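Local coordinates for mobilization protein A (Pseudomonas aeruginosa, PDB 2NS6) that nicks one DNA strand at the plasmid origin of transfer, as part of the relaxosome that prepares the plasmid for conjugation, at residues 46-49 and 50-53. Numbering follows the deposited sequence.
Sequences MPEF and VERP
Val50 N donates to Pro47 O at 3.0 Å, closing a type I beta turn that runs from Pro47 to Val50 with Glu48 and Phe49 at its corners. The bond is fairly straight, 159° at the hydrogen, although the donor stands above the carbonyl plane of Pro47, 37° out of it. The turn brings the gamma methyls of Val50 against Met46 and Pro47, while the ring of the adjacent Phe49 packs against CG2. This methyl lies over one face of the Phe49 ring in a CH-pi contact, 3.8 Å from the ring centroid and displaced toward the rim, so that CE1 of Phe49 is its closest ring atom at 3.4 Å. The Phe49 ring owes this place to its first torsion (chi1 80°), which sets CG between the backbone N and the carbonyl carbon and folds the ring back beside the following residue. From the proline side, CG of Pro47 meets the same Val50 CG2 at 3.9 Å. The other methyl, CG1, anti to the backbone N of Val50, reaches CB of Met46 at 4.0 Å. Tyr56 of helix 53-63 touches Met46, Pro47, Phe49 and Val50, joining the small apolar cluster to the helix that follows, while Trp139 and Ala136 of helix 136-139 adjoin Pro47 and Phe49 respectively. Just beyond the turn, Asp55 OD2 accepts a hydrogen bond from Arg52 N and a weak one from Glu51 N. On the solvent-exposed side, Glu48 OE2 and Glu51 OE2 approach to 4.4 Å, a pairing of like charges that probably costs some energy. Within the turn itself, one backbone bond and the apolar contacts around Val50 hold the two halves together, while the two carboxylates probably oppose this mildly.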
# COMPACT_ATOMS: atom_id res chain seq x y z
N MET A 46 4.60 7.32 -6.38
CA MET A 46 6.02 7.01 -6.43
C MET A 46 6.88 8.21 -6.85
O MET A 46 6.55 8.93 -7.80
CB MET A 46 6.28 5.86 -7.41
CG MET A 46 5.78 4.51 -6.95
SD MET A 46 6.56 3.99 -5.40
CE MET A 46 5.53 2.59 -4.97
N PRO A 47 7.99 8.45 -6.14
CA PRO A 47 8.88 9.57 -6.45
C PRO A 47 9.58 9.35 -7.79
O PRO A 47 9.70 8.21 -8.26
CB PRO A 47 9.85 9.59 -5.27
CG PRO A 47 9.89 8.17 -4.83
CD PRO A 47 8.44 7.74 -4.93
N GLU A 48 10.03 10.44 -8.39
CA GLU A 48 10.68 10.40 -9.70
C GLU A 48 11.81 9.37 -9.88
O GLU A 48 11.94 8.80 -10.95
CB GLU A 48 11.17 11.80 -10.07
CG GLU A 48 11.95 11.90 -11.38
CD GLU A 48 11.21 11.34 -12.58
OE1 GLU A 48 10.05 11.76 -12.84
OE2 GLU A 48 11.79 10.48 -13.28
N PHE A 49 12.61 9.12 -8.85
CA PHE A 49 13.70 8.16 -9.02
C PHE A 49 13.22 6.73 -9.29
O PHE A 49 14.00 5.89 -9.75
CB PHE A 49 14.64 8.19 -7.81
CG PHE A 49 14.14 7.42 -6.61
CD1 PHE A 49 14.16 6.03 -6.60
CD2 PHE A 49 13.64 8.10 -5.50
CE1 PHE A 49 13.70 5.32 -5.49
CE2 PHE A 49 13.18 7.39 -4.39
CZ PHE A 49 13.21 6.00 -4.39
N VAL A 50 11.95 6.46 -9.03
CA VAL A 50 11.37 5.13 -9.23
C VAL A 50 10.91 4.88 -10.68
O VAL A 50 10.02 5.56 -11.17
CB VAL A 50 10.14 4.93 -8.29
CG1 VAL A 50 9.39 3.65 -8.65
CG2 VAL A 50 10.61 4.87 -6.83
N GLU A 51 11.51 3.90 -11.35
CA GLU A 51 11.12 3.57 -12.73
C GLU A 51 10.07 2.45 -12.68
O GLU A 51 9.20 2.36 -13.55
CB GLU A 51 12.31 3.12 -13.57
CG GLU A 51 13.42 4.15 -13.74
CD GLU A 51 12.95 5.43 -14.42
OE1 GLU A 51 12.04 5.36 -15.26
OE2 GLU A 51 13.52 6.50 -14.11
N ARG A 52 10.19 1.59 -11.66
CA ARG A 52 9.27 0.47 -11.41
C ARG A 52 8.98 0.48 -9.93
O ARG A 52 9.86 0.76 -9.13
CB ARG A 52 9.92 -0.89 -11.70
CG ARG A 52 10.07 -1.27 -13.12
CD ARG A 52 10.67 -2.65 -13.17
NE ARG A 52 9.73 -3.68 -12.70
CZ ARG A 52 9.15 -4.57 -13.50
NH1 ARG A 52 9.40 -4.55 -14.80
NH2 ARG A 52 8.32 -5.47 -12.99
N PRO A 53 7.74 0.13 -9.54
CA PRO A 53 7.36 0.11 -8.13
C PRO A 53 8.41 -0.61 -7.26
O PRO A 53 8.78 -0.13 -6.19
CB PRO A 53 6.01 -0.60 -8.14
CG PRO A 53 5.44 -0.17 -9.48
CD PRO A 53 6.63 -0.31 -10.40